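Local coordinates for conserved hypothetical protein (Bacteroides thetaiotaomicron, PDB 2FB0), which is of unknown function but belongs to the antibiotic biosynthesis monooxygenase family and is possibly an oxidoreductase, at residues Glu19-Ala24 / Glu83-Lys88; Ile55-Gln60 / Ala66-Thr71. All blocks are in the same frame, centred on the assembly; numbering follows the deposited sequence.

Interaction 1: Glu19-Ala24 / Glu83-Lys88; sequences EKAIEA and ELAEMK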
ATOM      1  N   GLU A  19      -2.736  -2.429 -17.634  1.00 27.17           N
ATOM      2  CA  GLU A  19      -3.445  -3.672 -17.372  1.00 27.64           C
ATOM      3  C   GLU A  19      -2.511  -4.876 -17.346  1.00 27.15           C
ATOM      4  O   GLU A  19      -2.687  -5.778 -16.519  1.00 26.24           O
ATOM      5  CB  GLU A  19      -4.538  -3.887 -18.430  1.00 28.53           C
ATOM      6  CG  GLU A  19      -5.482  -5.074 -18.163  1.00 33.16           C
ATOM      7  CD  GLU A  19      -5.033  -6.396 -18.803  1.00 39.54           C
ATOM      8  OE1 GLU A  19      -5.682  -7.434 -18.536  1.00 43.09           O
ATOM      9  OE2 GLU A  19      -4.039  -6.411 -19.568  1.00 42.11           O
ATOM     10  N   LYS A  20      -1.539  -4.895 -18.266  1.00 25.62           N
ATOM     11  CA  LYS A  20      -0.600  -6.008 -18.369  1.00 25.02           C
ATOM     12  C   LYS A  20       0.291  -6.083 -17.134  1.00 23.39           C
ATOM     13  O   LYS A  20       0.560  -7.160 -16.637  1.00 23.16           O
ATOM     14  CB  LYS A  20       0.273  -5.885 -19.646  1.00 24.89           C
ATOM     15  CG  LYS A  20      -0.488  -6.095 -20.965  1.00 25.55           C
ATOM     16  CD  LYS A  20       0.349  -5.616 -22.159  1.00 26.08           C
ATOM     17  CE  LYS A  20      -0.506  -5.469 -23.434  1.00 27.92           C
ATOM     18  NZ  LYS A  20       0.331  -4.918 -24.550  1.00 28.48           N
ATOM     19  N   ALA A  21       0.767  -4.929 -16.674  1.00 22.67           N
ATOM     20  CA  ALA A  21       1.602  -4.854 -15.479  1.00 22.63           C
ATOM     21  C   ALA A  21       0.834  -5.291 -14.201  1.00 22.72           C
ATOM     22  O   ALA A  21       1.361  -6.052 -13.378  1.00 22.40           O
ATOM     23  CB  ALA A  21       2.193  -3.447 -15.334  1.00 21.75           C
ATOM     24  N   ILE A  22      -0.410  -4.830 -14.071  1.00 22.84           N
ATOM     25  CA  ILE A  22      -1.281  -5.231 -12.955  1.00 23.62           C
ATOM     26  C   ILE A  22      -1.552  -6.734 -12.972  1.00 23.73           C
ATOM     27  O   ILE A  22      -1.474  -7.389 -11.930  1.00 23.47           O
ATOM     28  CB  ILE A  22      -2.614  -4.397 -12.916  1.00 23.50           C
ATOM     29  CG1 ILE A  22      -2.301  -2.933 -12.584  1.00 23.44           C
ATOM     30  CG2 ILE A  22      -3.634  -4.996 -11.892  1.00 24.00           C
ATOM     31  CD1 ILE A  22      -3.441  -1.956 -12.859  1.00 23.46           C
ATOM     32  N   GLU A  23      -1.860  -7.287 -14.150  0.50 24.00           N
ATOM     33  CA  GLU A  23      -2.097  -8.726 -14.262  0.50 24.19           C
ATOM     34  C   GLU A  23      -0.857  -9.518 -13.866  0.50 24.01           C
ATOM     35  O   GLU A  23      -0.965 -10.535 -13.181  0.50 23.98           O
ATOM     36  CB  GLU A  23      -2.587  -9.119 -15.671  0.50 24.76           C
ATOM     37  CG  GLU A  23      -2.384 -10.600 -16.061  0.50 26.27           C
ATOM     38  CD  GLU A  23      -3.250 -11.611 -15.288  0.50 29.27           C
ATOM     39  OE1 GLU A  23      -4.107 -11.218 -14.469  0.50 31.13           O
ATOM     40  OE2 GLU A  23      -3.066 -12.827 -15.513  0.50 30.59           O
ATOM     41  N   ALA A  24       0.318  -9.049 -14.284  1.00 23.47           N
ATOM     42  CA  ALA A  24       1.573  -9.728 -13.921  1.00 23.57           C
ATOM     43  C   ALA A  24       1.787  -9.692 -12.400  1.00 23.22           C
ATOM     44  O   ALA A  24       2.223 -10.678 -11.808  1.00 23.51           O
ATOM     45  CB  ALA A  24       2.774  -9.115 -14.654  1.00 22.85           C
ATOM     46  N   GLU A  83       9.862  -4.681 -17.427  1.00 26.24           N
ATOM     47  CA  GLU A  83       9.861  -4.437 -18.856  1.00 26.48           C
ATOM     48  C   GLU A  83       8.706  -3.514 -19.249  1.00 26.76           C
ATOM     49  O   GLU A  83       8.807  -2.747 -20.206  1.00 27.14           O
ATOM     50  CB  GLU A  83       9.770  -5.785 -19.585  1.00 26.13           C
ATOM     51  CG  GLU A  83      10.483  -5.862 -20.922  1.00 26.68           C
ATOM     52  CD  GLU A  83      11.940  -5.412 -20.912  1.00 27.88           C
ATOM     53  OE1 GLU A  83      12.651  -5.570 -19.893  1.00 27.74           O
ATOM     54  OE2 GLU A  83      12.372  -4.879 -21.954  1.00 26.57           O
ATOM     55  N   LEU A  84       7.624  -3.575 -18.476  1.00 26.40           N
ATOM     56  CA  LEU A  84       6.410  -2.777 -18.707  1.00 25.77           C
ATOM     57  C   LEU A  84       6.362  -1.451 -17.958  1.00 25.41           C
ATOM     58  O   LEU A  84       5.628  -0.539 -18.343  1.00 26.26           O
ATOM     59  CB  LEU A  84       5.175  -3.598 -18.311  1.00 25.23           C
ATOM     60  CG  LEU A  84       4.806  -4.838 -19.122  1.00 25.22           C
ATOM     61  CD1 LEU A  84       3.903  -5.765 -18.295  1.00 22.40           C
ATOM     62  CD2 LEU A  84       4.145  -4.458 -20.455  1.00 22.14           C
ATOM     63  N   ALA A  85       7.136  -1.331 -16.886  1.00 25.57           N
ATOM     64  CA  ALA A  85       6.899  -0.270 -15.912  1.00 25.46           C
ATOM     65  C   ALA A  85       8.149   0.042 -15.090  1.00 25.86           C
ATOM     66  O   ALA A  85       9.168  -0.640 -15.217  1.00 25.51           O
ATOM     67  CB  ALA A  85       5.711  -0.684 -14.984  1.00 24.63           C
ATOM     68  N   GLU A  86       8.072   1.069 -14.245  1.00 26.36           N
ATOM     69  CA  GLU A  86       9.173   1.386 -13.329  1.00 27.68           C
ATOM     70  C   GLU A  86       8.793   1.077 -11.886  1.00 27.11           C
ATOM     71  O   GLU A  86       7.720   1.470 -11.414  1.00 26.33           O
ATOM     72  CB  GLU A  86       9.621   2.847 -13.462  1.00 28.28           C
ATOM     73  CG  GLU A  86      10.089   3.249 -14.888  1.00 35.55           C
ATOM     74  CD  GLU A  86      11.242   2.391 -15.459  1.00 43.22           C
ATOM     75  OE1 GLU A  86      12.161   1.987 -14.698  1.00 46.74           O
ATOM     76  OE2 GLU A  86      11.238   2.137 -16.692  1.00 46.68           O
HETATM   77  N   MSE A  87       9.685   0.378 -11.195  1.00 27.10           N
HETATM   78  CA  MSE A  87       9.418  -0.117  -9.853  1.00 27.81           C
HETATM   79  C   MSE A  87      10.339   0.545  -8.848  1.00 27.74           C
HETATM   80  O   MSE A  87      11.528   0.744  -9.133  1.00 27.58           O
HETATM   81  CB  MSE A  87       9.646  -1.625  -9.796  1.00 27.76           C
HETATM   82  CG  MSE A  87       8.759  -2.430 -10.710  1.00 28.26           C
HETATM   83 SE   MSE A  87       9.076  -4.342 -10.539  0.60 29.03          SE
HETATM   84  CE  MSE A  87       9.831  -4.423  -8.776  1.00 33.52           C
ATOM     85  N   LYS A  88       9.792   0.868  -7.677  1.00 27.01           N
ATOM     86  CA  LYS A  88      10.596   1.325  -6.541  1.00 27.22           C
ATOM     87  C   LYS A  88      10.206   0.556  -5.284  1.00 25.89           C
ATOM     88  O   LYS A  88       9.085   0.687  -4.781  1.00 24.51           O
ATOM     89  CB  LYS A  88      10.432   2.826  -6.289  1.00 27.56           C
ATOM     90  CG  LYS A  88      11.279   3.327  -5.094  1.00 29.03           C
ATOM     91  CD  LYS A  88      10.887   4.760  -4.683  1.00 30.05           C
ATOM     92  CE  LYS A  88      11.739   5.269  -3.513  1.00 33.16           C
ATOM     93  NZ  LYS A  88      11.646   6.757  -3.405  1.00 37.11           N
TER
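Leu-84, the last residue of helix 72-84, lays its CD1 methyl against the first turn of helix 18-32. The methyl meets backbone as much as side chain. It lies 3.6 Å from Ala-21 N and 3.8 Å from Lys-20 C, so it sits on the peptide that joins these two residues. Because Ala-21 carries only a methyl, the helix surface is low here and CD1 can come down onto it. Ala-21 CB flanks the same methyl, with 4.1 Å between Ala-21 CB and Leu-84 CD1. The first torsion of Leu-84 (chi1 -67°) sets CG anti to its own carbonyl carbon, and this carries the isobutyl group over to the other helix.

On the inner side the packing is made of small groups. Ala-21 CB stands 4.5 Å from Ala-85 CB, and both methyls also touch Val-13. Ala-21 reaches Phe-53 of strand 52-59 as well, and Ala-85 rests on Val-11 of strand 5-12. The outer side is looser. Lys-20 gives only the root of its side chain, its CB lying 3.9 Å from Leu-84 CD1. The extended chain beyond CG then leads its ammonium group away from the contact into an exposed position.

At Ala-85 the backbone leaves helical geometry, and the chain goes on into strand 86-93. Leu-84 O accepts a hydrogen bond from Asn-17 ND2, just before helix 18-32. The contact thus joins two helices that lie on the same sheet, as expected of the ferredoxin-like alpha+beta fold of dimeric alpha-beta barrel proteins.

Interaction 2: Ile55-Gln60 / Ala66-Thr71; sequences ICETWQ and AAHEKT. With ACT (acetate ion), chain B.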
ATOM      1  N   ILE A  55       2.556  -2.777  -4.713  1.00 24.93           N
ATOM      2  CA  ILE A  55       2.533  -4.127  -4.189  1.00 24.54           C
ATOM      3  C   ILE A  55       2.891  -4.006  -2.716  1.00 24.71           C
ATOM      4  O   ILE A  55       3.906  -3.402  -2.360  1.00 24.32           O
ATOM      5  CB  ILE A  55       3.523  -5.069  -4.919  1.00 24.90           C
ATOM      6  CG1 ILE A  55       3.256  -5.076  -6.437  1.00 24.39           C
ATOM      7  CG2 ILE A  55       3.374  -6.494  -4.393  1.00 22.81           C
ATOM      8  CD1 ILE A  55       4.316  -5.858  -7.258  1.00 24.70           C
ATOM      9  N   CYS A  56       2.008  -4.519  -1.866  1.00 24.54           N
ATOM     10  CA  CYS A  56       2.229  -4.544  -0.430  1.00 24.21           C
ATOM     11  C   CYS A  56       2.515  -5.982  -0.017  1.00 23.67           C
ATOM     12  O   CYS A  56       1.768  -6.891  -0.373  1.00 24.08           O
ATOM     13  CB  CYS A  56       0.992  -4.025   0.305  1.00 24.49           C
ATOM     14  SG  CYS A  56       1.327  -3.657   2.040  1.00 25.63           S
ATOM     15  N   GLU A  57       3.601  -6.194   0.719  1.00 23.00           N
ATOM     16  CA  GLU A  57       4.016  -7.542   1.077  1.00 23.00           C
ATOM     17  C   GLU A  57       4.393  -7.587   2.534  1.00 22.85           C
ATOM     18  O   GLU A  57       4.903  -6.616   3.066  1.00 22.72           O
ATOM     19  CB  GLU A  57       5.233  -7.977   0.250  1.00 23.24           C
ATOM     20  CG  GLU A  57       5.099  -7.626  -1.216  1.00 23.40           C
ATOM     21  CD  GLU A  57       6.353  -7.871  -2.020  1.00 25.10           C
ATOM     22  OE1 GLU A  57       7.177  -8.726  -1.641  1.00 24.72           O
ATOM     23  OE2 GLU A  57       6.489  -7.201  -3.061  1.00 25.00           O
ATOM     24  N   THR A  58       4.162  -8.734   3.167  1.00 22.28           N
ATOM     25  CA  THR A  58       4.721  -8.994   4.482  1.00 21.99           C
ATOM     26  C   THR A  58       5.419 -10.343   4.461  1.00 22.67           C
ATOM     27  O   THR A  58       4.835 -11.354   4.056  1.00 22.22           O
ATOM     28  CB  THR A  58       3.644  -8.980   5.575  1.00 21.67           C
ATOM     29  OG1 THR A  58       2.883  -7.779   5.450  1.00 21.26           O
ATOM     30  CG2 THR A  58       4.271  -9.057   6.982  1.00 21.07           C
ATOM     31  N   TRP A  59       6.673 -10.336   4.901  1.00 23.62           N
ATOM     32  CA  TRP A  59       7.515 -11.520   4.915  1.00 24.38           C
ATOM     33  C   TRP A  59       7.849 -11.873   6.346  1.00 25.08           C
ATOM     34  O   TRP A  59       8.060 -10.988   7.175  1.00 24.68           O
ATOM     35  CB  TRP A  59       8.781 -11.308   4.063  1.00 24.07           C
ATOM     36  CG  TRP A  59       8.383 -11.246   2.627  1.00 25.06           C
ATOM     37  CD1 TRP A  59       8.097 -10.122   1.897  1.00 24.19           C
ATOM     38  CD2 TRP A  59       8.113 -12.360   1.775  1.00 24.37           C
ATOM     39  NE1 TRP A  59       7.684 -10.477   0.629  1.00 24.17           N
ATOM     40  CE2 TRP A  59       7.686 -11.843   0.532  1.00 24.68           C
ATOM     41  CE3 TRP A  59       8.199 -13.752   1.941  1.00 25.32           C
ATOM     42  CZ2 TRP A  59       7.359 -12.668  -0.544  1.00 24.35           C
ATOM     43  CZ3 TRP A  59       7.870 -14.568   0.871  1.00 24.33           C
ATOM     44  CH2 TRP A  59       7.448 -14.024  -0.352  1.00 25.03           C
ATOM     45  N   GLN A  60       7.864 -13.173   6.637  1.00 26.33           N
ATOM     46  CA  GLN A  60       8.102 -13.641   8.003  1.00 26.98           C
ATOM     47  C   GLN A  60       9.425 -13.158   8.567  1.00 27.39           C
ATOM     48  O   GLN A  60       9.521 -12.818   9.747  1.00 27.36           O
ATOM     49  CB  GLN A  60       8.040 -15.169   8.087  1.00 27.30           C
ATOM     50  CG  GLN A  60       7.995 -15.651   9.543  1.00 28.19           C
ATOM     51  CD  GLN A  60       7.854 -17.147   9.673  1.00 31.48           C
ATOM     52  OE1 GLN A  60       7.141 -17.790   8.894  1.00 32.38           O
ATOM     53  NE2 GLN A  60       8.548 -17.716  10.655  1.00 30.06           N
ATOM     54  N   ALA A  66      14.665 -13.476   1.116  1.00 29.56           N
ATOM     55  CA  ALA A  66      15.830 -13.790   0.273  1.00 30.32           C
ATOM     56  C   ALA A  66      15.545 -14.994  -0.610  1.00 30.64           C
ATOM     57  O   ALA A  66      15.817 -14.955  -1.805  1.00 30.90           O
ATOM     58  CB  ALA A  66      17.088 -14.021   1.131  1.00 30.36           C
ATOM     59  N   ALA A  67      14.959 -16.044  -0.031  1.00 30.52           N
ATOM     60  CA  ALA A  67      14.563 -17.222  -0.800  1.00 30.67           C
ATOM     61  C   ALA A  67      13.499 -16.897  -1.859  1.00 30.47           C
ATOM     62  O   ALA A  67      13.576 -17.395  -2.982  1.00 31.04           O
ATOM     63  CB  ALA A  67      14.083 -18.358   0.137  1.00 30.86           C
ATOM     64  N   HIS A  68      12.508 -16.077  -1.503  1.00 29.77           N
ATOM     65  CA  HIS A  68      11.499 -15.600  -2.468  1.00 29.28           C
ATOM     66  C   HIS A  68      12.146 -14.976  -3.710  1.00 29.50           C
ATOM     67  O   HIS A  68      11.732 -15.234  -4.837  1.00 29.07           O
ATOM     68  CB  HIS A  68      10.580 -14.584  -1.785  1.00 28.86           C
ATOM     69  CG  HIS A  68       9.699 -13.807  -2.716  1.00 27.55           C
ATOM     70  ND1 HIS A  68       8.681 -14.385  -3.444  1.00 27.00           N
ATOM     71  CD2 HIS A  68       9.642 -12.477  -2.982  1.00 26.46           C
ATOM     72  CE1 HIS A  68       8.051 -13.449  -4.138  1.00 27.56           C
ATOM     73  NE2 HIS A  68       8.608 -12.282  -3.867  1.00 25.68           N
ATOM     74  N   GLU A  69      13.167 -14.167  -3.477  1.00 30.35           N
ATOM     75  CA  GLU A  69      13.838 -13.424  -4.536  1.00 32.10           C
ATOM     76  C   GLU A  69      14.716 -14.306  -5.433  1.00 32.71           C
ATOM     77  O   GLU A  69      15.196 -13.851  -6.467  1.00 32.66           O
ATOM     78  CB  GLU A  69      14.623 -12.259  -3.935  1.00 31.67           C
ATOM     79  CG  GLU A  69      13.708 -11.178  -3.370  1.00 33.09           C
ATOM     80  CD  GLU A  69      14.422 -10.202  -2.457  1.00 36.91           C
ATOM     81  OE1 GLU A  69      15.546 -10.515  -1.989  1.00 37.98           O
ATOM     82  OE2 GLU A  69      13.842  -9.125  -2.183  1.00 38.52           O
ATOM     83  N   LYS A  70      14.884 -15.569  -5.045  1.00 33.96           N
ATOM     84  CA  LYS A  70      15.627 -16.551  -5.839  1.00 35.43           C
ATOM     85  C   LYS A  70      14.703 -17.493  -6.610  1.00 35.09           C
ATOM     86  O   LYS A  70      15.181 -18.345  -7.361  1.00 35.76           O
ATOM     87  CB  LYS A  70      16.566 -17.378  -4.954  1.00 35.22           C
ATOM     88  CG  LYS A  70      17.798 -16.641  -4.444  1.00 37.04           C
ATOM     89  CD  LYS A  70      18.615 -17.574  -3.528  1.00 38.23           C
ATOM     90  CE  LYS A  70      19.860 -16.896  -2.942  1.00 42.90           C
ATOM     91  NZ  LYS A  70      19.583 -16.066  -1.712  1.00 45.38           N
ATOM     92  N   THR A  71      13.390 -17.352  -6.431  1.00 34.48           N
ATOM     93  CA  THR A  71      12.444 -18.233  -7.117  1.00 33.91           C
ATOM     94  C   THR A  71      12.272 -17.866  -8.594  1.00 33.81           C
ATOM     95  O   THR A  71      12.497 -16.713  -8.999  1.00 33.64           O
ATOM     96  CB  THR A  71      11.044 -18.259  -6.450  1.00 33.92           C
ATOM     97  OG1 THR A  71      10.448 -16.961  -6.532  1.00 34.36           O
ATOM     98  CG2 THR A  71      11.124 -18.703  -4.985  1.00 33.48           C
TER
HETATM   99  C   ACT B 901       8.647  -8.765  -4.504  1.00 36.25           C
HETATM  100  O   ACT B 901       7.961  -9.771  -4.809  1.00 35.43           O
HETATM  101  OXT ACT B 901       9.520  -8.906  -3.606  1.00 37.71           O
HETATM  102  CH3 ACT B 901       8.462  -7.455  -5.189  1.00 36.02           C
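The six-membered ring of Trp-59 lies over one face of the His-68 imidazole, joining a strand of the dimeric alpha-beta barrel fold to helix 62-68. Trp-59 CZ2 sits above the centre of the imidazole, 3.3 Å from its plane. The planes are inclined at 33°, so the rings meet obliquely. With CG turned opposite the backbone N (chi1 168°), the imidazole of His-68 points to the strand.

His-68 NE2 gives a nearly straight hydrogen bond of 2.8 Å to O of an acetate ion, which lies at the edge of the imidazole. The acetate probably comes from the crystallisation liquor. It is also hydrogen-bonded to Tyr-41 OH. It is crowded against the Glu-57 carboxylate, with Glu-57 OE2 only 2.9 Å from the acetate CH3, so its exact pose or identity is doubtful there. An acetate was modelled here, and it does not by itself identify a substrate.

Further out, both nitrogens of His-68 are engaged, since ND1 is hydrogen-bonded to Glu-35 OE2. That second carboxylate would fix the rotation of the ring. Phe-74 meets His-68 edge-to-face. Beyond the ring, His-68 O accepts from both Thr-71 N and Thr-71 OG1, closing a type I beta turn from His-68 to Thr-71. Thr-71 is also an N-cap, its OG1 bonding Phe-74 N. On the strand, Trp-59 NE1 donates in its ring plane to the anti lone pair of Glu-57 OE1, 2.9 Å between Trp-59 NE1 and Glu-57 OE1.

From the N terminus, strand 5-12 leads into helix 18-32, which supplies the first half of interaction 1. Strands 38-46 and 52-59 follow. Interaction 2 then closes a short loop, from strand 52-59 to helix 62-68. Helix 72-84 comes next and brings the chain back to helix 18-32, where interaction 1 closes a much longer loop. Interaction 2 is therefore nested inside interaction 1. Their centres are about 17 Å apart, on opposite sides of the chain's centre, and they do not touch. Interaction 1 ties helix to helix beside strand 86-93, while interaction 2 ties helix 62-68 to the same sheet.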